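Local coordinates for protein pyocin sheath PA0622 (Pseudomonas aeruginosa, PDB 6PYT) that probably builds the contractile sheath around the tail tube of a phage-tail-like pyocin particle, at residues B[317-322]-B[332-337]; B[309-314]-B[351-356]; B[216-221]-B[328-333]; B[149-154]-B[175-180]. One frame throughout, in Å; residues are numbered along the deposited sequence.

How the contacts relate
From the N terminus, contact 4 is the first to close; it pairs two parallel strands of the subtilisin-like domain joined by a crossover through helix 163-170. Contact 3 opens next, at 216-221, and closes a much longer loop on 328-333, so that it ties this domain to the C-terminal one. Contact 2 opens inside that loop and closes beyond it; the two therefore cross. Contact 1 is nested within contact 2: helix 310-328 serves both, and strands 335-338 and 355-358 are neighbours in one antiparallel sheet. Contacts 1 and 3 end on the same stretch, sharing Ile332 and Asn333, while contact 4 touches none of the others.

Contact 1 (B[317-322]-B[332-337]); sequences GLRAFM and INFEVY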
loop_
_atom_site.group_PDB
_atom_site.type_symbol
_atom_site.label_atom_id
_atom_site.label_comp_id
_atom_site.label_asym_id
_atom_site.label_seq_id
_atom_site.Cartn_x
_atom_site.Cartn_y
_atom_site.Cartn_z
ATOM N N GLY B 317 -24.890 -50.003 -2.344
ATOM C CA GLY B 317 -25.506 -49.358 -1.211
ATOM C C GLY B 317 -24.850 -49.781 0.082
ATOM O O GLY B 317 -24.706 -48.970 0.997
ATOM N N LEU B 318 -24.467 -51.055 0.185
ATOM C CA LEU B 318 -23.765 -51.511 1.379
ATOM C C LEU B 318 -22.373 -50.917 1.463
ATOM O O LEU B 318 -21.930 -50.553 2.550
ATOM C CB LEU B 318 -23.679 -53.032 1.419
ATOM C CG LEU B 318 -24.920 -53.832 1.761
ATOM C CD1 LEU B 318 -24.648 -55.299 1.565
ATOM C CD2 LEU B 318 -25.262 -53.546 3.172
ATOM N N ARG B 319 -21.672 -50.799 0.331
ATOM C CA ARG B 319 -20.349 -50.186 0.343
ATOM C C ARG B 319 -20.415 -48.698 0.653
ATOM O O ARG B 319 -19.469 -48.143 1.218
ATOM C CB ARG B 319 -19.646 -50.389 -0.994
ATOM C CG ARG B 319 -19.254 -51.806 -1.325
ATOM C CD ARG B 319 -18.465 -51.834 -2.614
ATOM N NE ARG B 319 -18.081 -53.183 -3.004
ATOM C CZ ARG B 319 -18.699 -53.898 -3.933
ATOM N NH1 ARG B 319 -19.713 -53.379 -4.596
ATOM N NH2 ARG B 319 -18.285 -55.119 -4.220
ATOM N N ALA B 320 -21.515 -48.037 0.304
ATOM C CA ALA B 320 -21.619 -46.604 0.531
ATOM C C ALA B 320 -21.913 -46.282 1.987
ATOM O O ALA B 320 -21.404 -45.293 2.520
ATOM C CB ALA B 320 -22.697 -46.012 -0.363
ATOM N N PHE B 321 -22.730 -47.096 2.647
ATOM C CA PHE B 321 -22.977 -46.947 4.073
ATOM C C PHE B 321 -21.938 -47.655 4.919
ATOM O O PHE B 321 -22.162 -47.853 6.113
ATOM C CB PHE B 321 -24.377 -47.446 4.428
ATOM C CG PHE B 321 -25.469 -46.528 3.971
ATOM C CD1 PHE B 321 -25.808 -45.411 4.720
ATOM C CD2 PHE B 321 -26.140 -46.760 2.780
ATOM C CE1 PHE B 321 -26.808 -44.547 4.299
ATOM C CE2 PHE B 321 -27.140 -45.902 2.348
ATOM C CZ PHE B 321 -27.476 -44.792 3.110
ATOM N N MET B 322 -20.815 -48.035 4.324
ATOM C CA MET B 322 -19.699 -48.645 5.015
ATOM C C MET B 322 -18.422 -47.847 4.841
ATOM O O MET B 322 -17.519 -47.967 5.671
ATOM C CB MET B 322 -19.483 -50.069 4.488
ATOM C CG MET B 322 -18.740 -51.024 5.343
ATOM S SD MET B 322 -19.616 -51.609 6.782
ATOM C CE MET B 322 -18.214 -52.223 7.685
ATOM N N ILE B 332 -11.736 -50.240 9.699
ATOM C CA ILE B 332 -10.559 -49.974 8.882
ATOM C C ILE B 332 -10.547 -50.962 7.717
ATOM O O ILE B 332 -10.337 -52.164 7.916
ATOM C CB ILE B 332 -9.259 -50.035 9.702
ATOM C CG1 ILE B 332 -9.313 -51.140 10.760
ATOM C CG2 ILE B 332 -8.925 -48.689 10.312
ATOM C CD1 ILE B 332 -8.061 -51.284 11.562
ATOM N N ASN B 333 -10.803 -50.453 6.507
ATOM C CA ASN B 333 -10.731 -51.189 5.237
ATOM C C ASN B 333 -11.666 -52.402 5.220
ATOM O O ASN B 333 -11.242 -53.545 5.209
ATOM C CB ASN B 333 -9.294 -51.606 4.905
ATOM C CG ASN B 333 -8.382 -50.423 4.677
ATOM O OD1 ASN B 333 -7.438 -50.201 5.433
ATOM N ND2 ASN B 333 -8.659 -49.651 3.633
ATOM N N PHE B 334 -12.960 -52.115 5.199
ATOM C CA PHE B 334 -14.004 -53.121 5.023
ATOM C C PHE B 334 -13.910 -53.919 3.724
ATOM O O PHE B 334 -13.084 -53.638 2.854
ATOM C CB PHE B 334 -15.372 -52.437 5.052
ATOM C CG PHE B 334 -15.620 -51.522 3.872
ATOM C CD1 PHE B 334 -15.143 -50.225 3.871
ATOM C CD2 PHE B 334 -16.377 -51.943 2.787
ATOM C CE1 PHE B 334 -15.365 -49.395 2.808
ATOM C CE2 PHE B 334 -16.600 -51.112 1.723
ATOM C CZ PHE B 334 -16.101 -49.837 1.736
ATOM N N GLU B 335 -14.803 -54.890 3.560
ATOM C CA GLU B 335 -14.931 -55.617 2.302
ATOM C C GLU B 335 -16.362 -56.110 2.170
ATOM O O GLU B 335 -16.820 -56.891 3.005
ATOM C CB GLU B 335 -13.963 -56.786 2.252
ATOM N N VAL B 336 -17.070 -55.652 1.141
ATOM C CA VAL B 336 -18.461 -56.026 0.912
ATOM C C VAL B 336 -18.573 -56.600 -0.490
ATOM O O VAL B 336 -18.113 -55.975 -1.450
ATOM C CB VAL B 336 -19.418 -54.828 1.067
ATOM C CG1 VAL B 336 -20.837 -55.266 0.843
ATOM C CG2 VAL B 336 -19.268 -54.171 2.419
ATOM N N TYR B 337 -19.184 -57.778 -0.614
ATOM C CA TYR B 337 -19.418 -58.374 -1.924
ATOM C C TYR B 337 -20.550 -59.382 -1.830
ATOM O O TYR B 337 -20.780 -59.979 -0.779
ATOM C CB TYR B 337 -18.153 -59.033 -2.483
ATOM C CG TYR B 337 -17.617 -60.186 -1.670
ATOM C CD1 TYR B 337 -16.781 -59.959 -0.588
ATOM C CD2 TYR B 337 -17.897 -61.496 -2.019
ATOM C CE1 TYR B 337 -16.287 -60.997 0.151
ATOM C CE2 TYR B 337 -17.397 -62.545 -1.282
ATOM C CZ TYR B 337 -16.594 -62.286 -0.199
ATOM O OH TYR B 337 -16.085 -63.318 0.544
#
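Met322 holds CG anti to its backbone N (chi1 -159°) and bends at chi2, while Phe334 takes the crowded position with CG between backbone N and carbonyl carbon (chi1 67°). Together these torsions lay the methionine chain across one face of the phenyl ring. Met322 CG sits 3.4 Å above the plane of the Phe334 ring, off the ring centre, in a CH-pi contact. The terminal Met322 CE reaches back to Phe334 CB at 3.9 Å. Arg319 is extended from CG to NE, and it and Val336 run past one another head to tail, with Arg319 CG 3.9 Å from Val336 CB. Its guanidinium thereby comes to the strand backbone, with Arg319 NH2 2.9 Å from Val336 O; a basic side chain of another protein chain also packs on Arg319. Val336 itself turns CG1 to the helix, where it meets Leu318 CB at 3.7 Å, the two side chains lying roughly perpendicular. The arrangement is that of a helix lying on a two-stranded antiparallel sheet: the axes of 317-322 and 335-337 approach to 8.4 Å and run almost antiparallel, at 164°. Helix 281-295 lies against helix 310-328, Leu318 touching Ile294 and Met322 touching Val290. Strand 355-358 flanks the other segment, bonding through its backbone to Glu335 and Tyr337 and placing Ile357 against Val336.

Contact 2 (B[309-314]-B[351-356]); sequences TYVKDV and GKVYWN
Thr309 occupies the N-cap position, and the helix that starts at Tyr310 passes near a segment of quite different shape. There Gly351, with phi 87°, is the C-prime residue of a Schellman motif closing the preceding helix, after which the chain extends and enters a strand at Trp355. The backbones come nearest where Val311 CA and Val353 CA stand 7.6 Å apart. Valine methyls meet there, Val311 CG2 to Val353 CG2 at 4.0 Å, and the Trp355 indole lies beside them, toward Val314. Val314 CG1 is 3.6 Å above one face of the Trp355 ring, a CH-pi contact; Val353 CG2, from the indole's own segment, lies 3.5 Å over the opposite face. Tyr310, its CG anti to the backbone N, comes to the indole's edge, Tyr310 CE2 lying 3.8 Å from Trp355 CH2. The same CE2 of Tyr310 meets Val353 CG1 at 3.7 Å, that methyl lying in the plane of the phenol ring. The hydroxyl of Tyr310 is hydrogen-bonded elsewhere, to Ala301 O, which anchors the phenol at its far end. No hydrogen bond joins the two segments, so the first turn of helix 310-328 meets the start of strand 355-358 through apolar packing and a CH-pi contact.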
loop_
_atom_site.group_PDB
_atom_site.type_symbol
_atom_site.label_atom_id
_atom_site.label_comp_id
_atom_site.label_asym_id
_atom_site.label_seq_id
_atom_site.Cartn_x
_atom_site.Cartn_y
_atom_site.Cartn_z
ATOM N N THR B 309 -30.625 -55.902 -11.392
ATOM C CA THR B 309 -29.627 -55.183 -10.619
ATOM C C THR B 309 -30.071 -54.942 -9.187
ATOM O O THR B 309 -29.722 -53.920 -8.598
ATOM C CB THR B 309 -29.289 -53.864 -11.300
ATOM O OG1 THR B 309 -30.476 -53.076 -11.413
ATOM C CG2 THR B 309 -28.732 -54.129 -12.676
ATOM N N TYR B 310 -30.850 -55.858 -8.616
ATOM C CA TYR B 310 -31.144 -55.787 -7.192
ATOM C C TYR B 310 -29.907 -56.097 -6.368
ATOM O O TYR B 310 -29.593 -55.388 -5.408
ATOM C CB TYR B 310 -32.277 -56.746 -6.836
ATOM C CG TYR B 310 -32.501 -56.884 -5.353
ATOM C CD1 TYR B 310 -33.094 -55.868 -4.625
ATOM C CD2 TYR B 310 -32.120 -58.035 -4.681
ATOM C CE1 TYR B 310 -33.294 -55.992 -3.271
ATOM C CE2 TYR B 310 -32.316 -58.164 -3.326
ATOM C CZ TYR B 310 -32.904 -57.142 -2.628
ATOM O OH TYR B 310 -33.106 -57.270 -1.278
ATOM N N VAL B 311 -29.188 -57.158 -6.733
ATOM C CA VAL B 311 -28.031 -57.578 -5.960
ATOM C C VAL B 311 -26.867 -56.608 -6.148
ATOM O O VAL B 311 -26.038 -56.454 -5.250
ATOM C CB VAL B 311 -27.688 -59.035 -6.336
ATOM C CG1 VAL B 311 -27.232 -59.143 -7.776
ATOM C CG2 VAL B 311 -26.662 -59.627 -5.408
ATOM N N LYS B 312 -26.813 -55.894 -7.273
ATOM C CA LYS B 312 -25.762 -54.903 -7.465
ATOM C C LYS B 312 -26.073 -53.607 -6.739
ATOM O O LYS B 312 -25.166 -52.961 -6.210
ATOM C CB LYS B 312 -25.549 -54.624 -8.950
ATOM C CG LYS B 312 -24.965 -55.775 -9.722
ATOM C CD LYS B 312 -23.576 -56.086 -9.217
ATOM C CE LYS B 312 -22.611 -54.970 -9.553
ATOM N NZ LYS B 312 -21.225 -55.304 -9.132
ATOM N N ASP B 313 -27.342 -53.205 -6.705
ATOM C CA ASP B 313 -27.705 -51.971 -6.024
ATOM C C ASP B 313 -27.681 -52.104 -4.512
ATOM O O ASP B 313 -27.694 -51.081 -3.823
ATOM C CB ASP B 313 -29.082 -51.495 -6.482
ATOM N N VAL B 314 -27.642 -53.322 -3.979
ATOM C CA VAL B 314 -27.457 -53.476 -2.544
ATOM C C VAL B 314 -25.980 -53.396 -2.179
ATOM O O VAL B 314 -25.625 -52.728 -1.206
ATOM C CB VAL B 314 -28.114 -54.777 -2.054
ATOM C CG1 VAL B 314 -27.786 -55.041 -0.609
ATOM C CG2 VAL B 314 -29.611 -54.683 -2.198
ATOM N N GLY B 351 -36.808 -65.741 -2.450
ATOM C CA GLY B 351 -36.516 -64.407 -1.986
ATOM C C GLY B 351 -35.215 -64.262 -1.241
ATOM O O GLY B 351 -34.934 -63.176 -0.728
ATOM N N LYS B 352 -34.409 -65.311 -1.168
ATOM C CA LYS B 352 -33.156 -65.258 -0.439
ATOM C C LYS B 352 -32.019 -64.867 -1.372
ATOM O O LYS B 352 -31.961 -65.315 -2.517
ATOM C CB LYS B 352 -32.871 -66.602 0.228
ATOM C CG LYS B 352 -33.839 -66.933 1.343
ATOM C CD LYS B 352 -33.647 -68.341 1.871
ATOM C CE LYS B 352 -32.357 -68.454 2.657
ATOM N NZ LYS B 352 -32.197 -69.784 3.290
ATOM N N VAL B 353 -31.126 -64.017 -0.872
ATOM C CA VAL B 353 -29.979 -63.513 -1.620
ATOM C C VAL B 353 -28.927 -63.047 -0.619
ATOM O O VAL B 353 -29.246 -62.358 0.352
ATOM C CB VAL B 353 -30.417 -62.413 -2.608
ATOM C CG1 VAL B 353 -31.316 -61.407 -1.939
ATOM C CG2 VAL B 353 -29.220 -61.721 -3.216
ATOM N N TYR B 354 -27.675 -63.463 -0.804
ATOM C CA TYR B 354 -26.708 -63.391 0.283
ATOM C C TYR B 354 -25.614 -62.380 -0.036
ATOM O O TYR B 354 -25.309 -62.122 -1.201
ATOM C CB TYR B 354 -26.025 -64.735 0.587
ATOM C CG TYR B 354 -26.851 -65.969 0.955
ATOM C CD1 TYR B 354 -28.233 -66.015 0.871
ATOM C CD2 TYR B 354 -26.212 -67.074 1.481
ATOM C CE1 TYR B 354 -28.934 -67.147 1.208
ATOM C CE2 TYR B 354 -26.908 -68.199 1.842
ATOM C CZ TYR B 354 -28.272 -68.225 1.708
ATOM O OH TYR B 354 -28.974 -69.351 2.069
ATOM N N TRP B 355 -25.005 -61.835 1.016
ATOM C CA TRP B 355 -23.900 -60.894 0.890
ATOM C C TRP B 355 -22.887 -61.157 1.992
ATOM O O TRP B 355 -23.217 -61.719 3.035
ATOM C CB TRP B 355 -24.374 -59.445 0.966
ATOM C CG TRP B 355 -25.146 -59.016 -0.217
ATOM C CD1 TRP B 355 -24.643 -58.554 -1.377
ATOM C CD2 TRP B 355 -26.566 -58.980 -0.353
ATOM N NE1 TRP B 355 -25.648 -58.244 -2.245
ATOM C CE2 TRP B 355 -26.845 -58.496 -1.636
ATOM C CE3 TRP B 355 -27.627 -59.322 0.482
ATOM C CZ2 TRP B 355 -28.132 -58.343 -2.106
ATOM C CZ3 TRP B 355 -28.903 -59.158 0.018
ATOM C CH2 TRP B 355 -29.148 -58.671 -1.263
ATOM N N ASN B 356 -21.650 -60.722 1.760
ATOM C CA ASN B 356 -20.530 -60.946 2.670
ATOM C C ASN B 356 -19.922 -59.605 3.051
ATOM O O ASN B 356 -19.469 -58.865 2.176
ATOM C CB ASN B 356 -19.481 -61.836 2.014
ATOM C CG ASN B 356 -19.954 -63.249 1.834
ATOM O OD1 ASN B 356 -20.573 -63.821 2.718
ATOM N ND2 ASN B 356 -19.667 -63.823 0.684
#

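Contact 3 (B[216-221]-B[328-333]); sequences GFWSSP and QGAVIN
Trp218 carries this contact, offering one face of its indole to the backbone that leaves helix 310-328. Ala330 CA lies over the five-membered ring of Trp218, 4.0 Å from its centroid, in a CH-pi contact, while Ala330 CB touches Trp218 CE3 at 3.6 Å. Gly329 O stands over the same face, 3.4 Å above the Trp218 ring plane; a carbonyl so placed is poorly angled for the indole N-H, and the two are not hydrogen-bonded. Gln328 adds its own carbonyl, Gln328 O being 3.2 Å from Trp218 CZ2. What joins here is a type I beta turn, Gly216 to Ser219, that follows helix 201-214 in the subtilisin-like domain, and the positive-phi Gly329 that follows helix 310-328 of the C-terminal domain. The turn is closed by the hydrogen bond from Ser219 N to Gly216 O, 3.1 Å. Within it Gly216 CA lies 3.7 Å over the opposite face of the Trp218 ring. Phe217 and Trp218 both have CG between backbone N and carbonyl carbon, and with these torsions Trp218 CE3 stands over the centre of the Phe217 ring, 4.0 Å above its plane. Further out, helix 281-295 meets both aromatics, Leu289 touching Phe217 and Thr286 touching Trp218, and Ser219 OG is hydrogen-bonded to Tyr215 O.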
loop_
_atom_site.group_PDB
_atom_site.type_symbol
_atom_site.label_atom_id
_atom_site.label_comp_id
_atom_site.label_asym_id
_atom_site.label_seq_id
_atom_site.Cartn_x
_atom_site.Cartn_y
_atom_site.Cartn_z
ATOM N N GLY B 216 -18.041 -42.073 19.819
ATOM C CA GLY B 216 -18.515 -43.077 18.894
ATOM C C GLY B 216 -18.575 -44.458 19.521
ATOM O O GLY B 216 -17.868 -44.773 20.476
ATOM N N PHE B 217 -19.427 -45.305 18.937
ATOM C CA PHE B 217 -19.722 -46.610 19.520
ATOM C C PHE B 217 -18.555 -47.583 19.443
ATOM O O PHE B 217 -18.563 -48.590 20.152
ATOM C CB PHE B 217 -20.965 -47.224 18.863
ATOM C CG PHE B 217 -20.857 -47.426 17.373
ATOM C CD1 PHE B 217 -21.287 -46.443 16.504
ATOM C CD2 PHE B 217 -20.365 -48.609 16.841
ATOM C CE1 PHE B 217 -21.203 -46.622 15.144
ATOM C CE2 PHE B 217 -20.276 -48.785 15.482
ATOM C CZ PHE B 217 -20.699 -47.793 14.638
ATOM N N TRP B 218 -17.566 -47.315 18.599
ATOM C CA TRP B 218 -16.403 -48.183 18.508
ATOM C C TRP B 218 -15.385 -47.913 19.601
ATOM O O TRP B 218 -14.481 -48.725 19.795
ATOM C CB TRP B 218 -15.736 -48.018 17.144
ATOM C CG TRP B 218 -15.266 -46.632 16.890
ATOM C CD1 TRP B 218 -14.036 -46.121 17.160
ATOM C CD2 TRP B 218 -16.031 -45.564 16.339
ATOM N NE1 TRP B 218 -13.981 -44.802 16.798
ATOM C CE2 TRP B 218 -15.198 -44.437 16.292
ATOM C CE3 TRP B 218 -17.342 -45.453 15.878
ATOM C CZ2 TRP B 218 -15.633 -43.216 15.806
ATOM C CZ3 TRP B 218 -17.767 -44.248 15.389
ATOM C CH2 TRP B 218 -16.920 -43.144 15.355
ATOM N N SER B 219 -15.491 -46.790 20.299
ATOM C CA SER B 219 -14.543 -46.491 21.355
ATOM C C SER B 219 -14.869 -47.292 22.606
ATOM O O SER B 219 -16.008 -47.699 22.838
ATOM C CB SER B 219 -14.542 -45.002 21.681
ATOM O OG SER B 219 -14.041 -44.239 20.604
ATOM N N SER B 220 -13.869 -47.513 23.393
ATOM C CA SER B 220 -14.176 -48.238 24.611
ATOM C C SER B 220 -14.574 -47.266 25.712
ATOM O O SER B 220 -14.115 -46.123 25.736
ATOM C CB SER B 220 -12.975 -49.060 25.065
ATOM O OG SER B 220 -11.932 -48.223 25.515
ATOM N N PRO B 221 -15.434 -47.687 26.625
ATOM C CA PRO B 221 -15.794 -46.826 27.756
ATOM C C PRO B 221 -14.859 -47.003 28.939
ATOM O O PRO B 221 -15.173 -46.602 30.060
ATOM C CB PRO B 221 -17.208 -47.297 28.094
ATOM C CG PRO B 221 -17.195 -48.710 27.734
ATOM C CD PRO B 221 -16.332 -48.846 26.523
ATOM N N GLN B 328 -15.419 -42.093 9.516
ATOM C CA GLN B 328 -15.439 -41.608 10.882
ATOM C C GLN B 328 -14.646 -42.482 11.835
ATOM O O GLN B 328 -14.545 -42.141 13.015
ATOM C CB GLN B 328 -16.884 -41.459 11.353
ATOM C CG GLN B 328 -17.703 -42.719 11.343
ATOM C CD GLN B 328 -19.152 -42.439 11.676
ATOM O OE1 GLN B 328 -19.528 -41.300 11.927
ATOM N NE2 GLN B 328 -19.970 -43.475 11.687
ATOM N N GLY B 329 -14.075 -43.579 11.357
ATOM C CA GLY B 329 -13.150 -44.360 12.145
ATOM C C GLY B 329 -13.726 -45.572 12.832
ATOM O O GLY B 329 -13.083 -46.100 13.742
ATOM N N ALA B 330 -14.910 -46.034 12.431
ATOM C CA ALA B 330 -15.508 -47.186 13.096
ATOM C C ALA B 330 -14.811 -48.473 12.692
ATOM O O ALA B 330 -14.609 -49.369 13.517
ATOM C CB ALA B 330 -16.996 -47.269 12.775
ATOM N N VAL B 331 -14.450 -48.586 11.419
ATOM C CA VAL B 331 -13.776 -49.752 10.879
ATOM C C VAL B 331 -12.471 -49.286 10.258
ATOM O O VAL B 331 -12.137 -48.101 10.278
ATOM C CB VAL B 331 -14.637 -50.485 9.834
ATOM C CG1 VAL B 331 -15.952 -50.904 10.447
ATOM C CG2 VAL B 331 -14.879 -49.606 8.632
ATOM N N ILE B 332 -11.736 -50.240 9.699
ATOM C CA ILE B 332 -10.559 -49.974 8.882
ATOM C C ILE B 332 -10.547 -50.962 7.717
ATOM O O ILE B 332 -10.337 -52.164 7.916
ATOM C CB ILE B 332 -9.259 -50.035 9.702
ATOM C CG1 ILE B 332 -9.313 -51.140 10.760
ATOM C CG2 ILE B 332 -8.925 -48.689 10.312
ATOM C CD1 ILE B 332 -8.061 -51.284 11.562
ATOM N N ASN B 333 -10.803 -50.453 6.507
ATOM C CA ASN B 333 -10.731 -51.189 5.237
ATOM C C ASN B 333 -11.666 -52.402 5.220
ATOM O O ASN B 333 -11.242 -53.545 5.209
ATOM C CB ASN B 333 -9.294 -51.606 4.905
ATOM C CG ASN B 333 -8.382 -50.423 4.677
ATOM O OD1 ASN B 333 -7.438 -50.201 5.433
ATOM N ND2 ASN B 333 -8.659 -49.651 3.633
#

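Contact 4 (B[149-154]-B[175-180]); sequences KLRAIA and SKRLFM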
loop_
_atom_site.group_PDB
_atom_site.type_symbol
_atom_site.label_atom_id
_atom_site.label_comp_id
_atom_site.label_asym_id
_atom_site.label_seq_id
_atom_site.Cartn_x
_atom_site.Cartn_y
_atom_site.Cartn_z
ATOM N N LYS B 149 -31.163 -61.914 22.018
ATOM C CA LYS B 149 -32.304 -61.621 21.157
ATOM C C LYS B 149 -32.277 -60.173 20.694
ATOM O O LYS B 149 -32.257 -59.888 19.494
ATOM C CB LYS B 149 -33.607 -61.919 21.900
ATOM C CG LYS B 149 -33.862 -63.389 22.141
ATOM C CD LYS B 149 -35.078 -63.612 23.021
ATOM C CE LYS B 149 -36.354 -63.284 22.279
ATOM N NZ LYS B 149 -37.563 -63.610 23.087
ATOM N N LEU B 150 -32.238 -59.241 21.643
ATOM C CA LEU B 150 -32.363 -57.822 21.355
ATOM C C LEU B 150 -31.085 -57.235 20.767
ATOM O O LEU B 150 -31.093 -56.066 20.366
ATOM C CB LEU B 150 -32.771 -57.111 22.649
ATOM C CG LEU B 150 -33.333 -55.701 22.745
ATOM C CD1 LEU B 150 -34.651 -55.642 22.046
ATOM C CD2 LEU B 150 -33.522 -55.373 24.192
ATOM N N ARG B 151 -30.018 -58.038 20.686
ATOM C CA ARG B 151 -28.707 -57.671 20.149
ATOM C C ARG B 151 -28.141 -56.455 20.878
ATOM O O ARG B 151 -27.971 -55.371 20.319
ATOM C CB ARG B 151 -28.750 -57.467 18.635
ATOM C CG ARG B 151 -28.948 -58.757 17.878
ATOM C CD ARG B 151 -28.752 -58.580 16.388
ATOM N NE ARG B 151 -29.119 -59.792 15.665
ATOM C CZ ARG B 151 -28.306 -60.822 15.470
ATOM N NH1 ARG B 151 -27.069 -60.792 15.944
ATOM N NH2 ARG B 151 -28.731 -61.887 14.807
ATOM N N ALA B 152 -27.873 -56.662 22.160
ATOM C CA ALA B 152 -27.457 -55.605 23.058
ATOM C C ALA B 152 -26.322 -56.126 23.919
ATOM O O ALA B 152 -25.876 -57.265 23.774
ATOM C CB ALA B 152 -28.631 -55.130 23.917
ATOM N N ILE B 153 -25.849 -55.282 24.824
ATOM C CA ILE B 153 -24.905 -55.684 25.854
ATOM C C ILE B 153 -25.592 -55.503 27.196
ATOM O O ILE B 153 -26.012 -54.394 27.541
ATOM C CB ILE B 153 -23.588 -54.893 25.785
ATOM C CG1 ILE B 153 -22.728 -55.372 24.617
ATOM C CG2 ILE B 153 -22.803 -55.044 27.064
ATOM C CD1 ILE B 153 -22.915 -54.626 23.329
ATOM N N ALA B 154 -25.735 -56.595 27.934
ATOM C CA ALA B 154 -26.280 -56.528 29.277
ATOM C C ALA B 154 -25.164 -56.178 30.243
ATOM O O ALA B 154 -24.081 -56.761 30.183
ATOM C CB ALA B 154 -26.923 -57.854 29.666
ATOM N N SER B 175 -20.572 -65.750 28.234
ATOM C CA SER B 175 -21.380 -65.161 27.179
ATOM C C SER B 175 -20.788 -63.860 26.667
ATOM O O SER B 175 -20.289 -63.039 27.436
ATOM C CB SER B 175 -22.799 -64.895 27.651
ATOM O OG SER B 175 -23.544 -64.285 26.614
ATOM N N LYS B 176 -20.913 -63.668 25.359
ATOM C CA LYS B 176 -20.329 -62.525 24.673
ATOM C C LYS B 176 -20.995 -61.214 25.073
ATOM O O LYS B 176 -20.326 -60.185 25.190
ATOM C CB LYS B 176 -20.445 -62.767 23.171
ATOM C CG LYS B 176 -19.993 -61.661 22.280
ATOM C CD LYS B 176 -20.062 -62.129 20.852
ATOM C CE LYS B 176 -21.481 -62.306 20.404
ATOM N NZ LYS B 176 -21.547 -62.682 18.979
ATOM N N ARG B 177 -22.301 -61.235 25.313
ATOM C CA ARG B 177 -23.074 -60.017 25.495
ATOM C C ARG B 177 -23.133 -59.544 26.940
ATOM O O ARG B 177 -23.930 -58.655 27.248
ATOM C CB ARG B 177 -24.502 -60.214 24.981
ATOM C CG ARG B 177 -24.598 -60.699 23.557
ATOM C CD ARG B 177 -23.929 -59.727 22.624
ATOM N NE ARG B 177 -23.961 -60.197 21.248
ATOM C CZ ARG B 177 -24.734 -59.694 20.299
ATOM N NH1 ARG B 177 -25.501 -58.650 20.555
ATOM N NH2 ARG B 177 -24.693 -60.202 19.077
ATOM N N LEU B 178 -22.326 -60.104 27.832
ATOM C CA LEU B 178 -22.370 -59.762 29.244
ATOM C C LEU B 178 -21.164 -58.919 29.625
ATOM O O LEU B 178 -20.050 -59.165 29.162
ATOM C CB LEU B 178 -22.429 -61.018 30.112
ATOM C CG LEU B 178 -23.723 -61.812 29.960
ATOM C CD1 LEU B 178 -23.676 -63.058 30.785
ATOM C CD2 LEU B 178 -24.912 -60.973 30.355
ATOM N N PHE B 179 -21.393 -57.931 30.480
ATOM C CA PHE B 179 -20.362 -56.976 30.874
ATOM C C PHE B 179 -20.547 -56.714 32.362
ATOM O O PHE B 179 -21.417 -55.936 32.752
ATOM C CB PHE B 179 -20.478 -55.695 30.066
ATOM C CG PHE B 179 -19.420 -54.688 30.365
ATOM C CD1 PHE B 179 -18.143 -54.856 29.887
ATOM C CD2 PHE B 179 -19.706 -53.565 31.111
ATOM C CE1 PHE B 179 -17.170 -53.931 30.135
ATOM C CE2 PHE B 179 -18.729 -52.637 31.371
ATOM C CZ PHE B 179 -17.462 -52.822 30.875
ATOM N N MET B 180 -19.744 -57.360 33.189
ATOM C CA MET B 180 -19.918 -57.264 34.628
ATOM C C MET B 180 -19.116 -56.095 35.173
ATOM O O MET B 180 -17.947 -55.921 34.821
ATOM C CB MET B 180 -19.488 -58.554 35.312
ATOM C CG MET B 180 -19.866 -58.614 36.771
ATOM S SD MET B 180 -19.279 -60.132 37.504
ATOM C CE MET B 180 -20.274 -61.288 36.593
#
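Arg177 O is gripped twice by the neighbouring strand: Ala154 N donates to it at 2.8 Å, the nitrogen in line with the carbonyl but the bond bent at the hydrogen (143°), and Ile153 CA adds a CA-H...O contact at 3.4 Å. This is parallel pairing within a beta-alpha-beta unit, strand 153-156, helix 163-170 and strand 178-181, in the mixed sheet to which the subtilisin-like domain contributes these strands. Ala154 O is held in the same double fashion, by the Phe179 N donor at 2.9 Å and by a longer CA-H...O contact from Leu178. Ahead of the paired residues, Arg177 bends at chi2 and runs back along the other segment, Arg177 CD lying 3.3 Å from Ala152 O. Its guanidinium is turned so that Arg151 C and Ala152 O lie in its plane at the edge, and Arg177 NH1 comes to 3.4 Å from Arg151 CA. Arg151 NH1 and Arg177 NH2 are 4.0 Å apart, the two guanidinium planes tilted by 45°; two like charges so close would be expected to repel. Ala147 of helix 139-150 and Val284 of helix 281-295 also touch Arg177. On one face of the sheet Ile153 CG2 meets Phe179 CB at 3.9 Å; on the other, Ala154 CB rests 3.8 Å from Leu178 CD2.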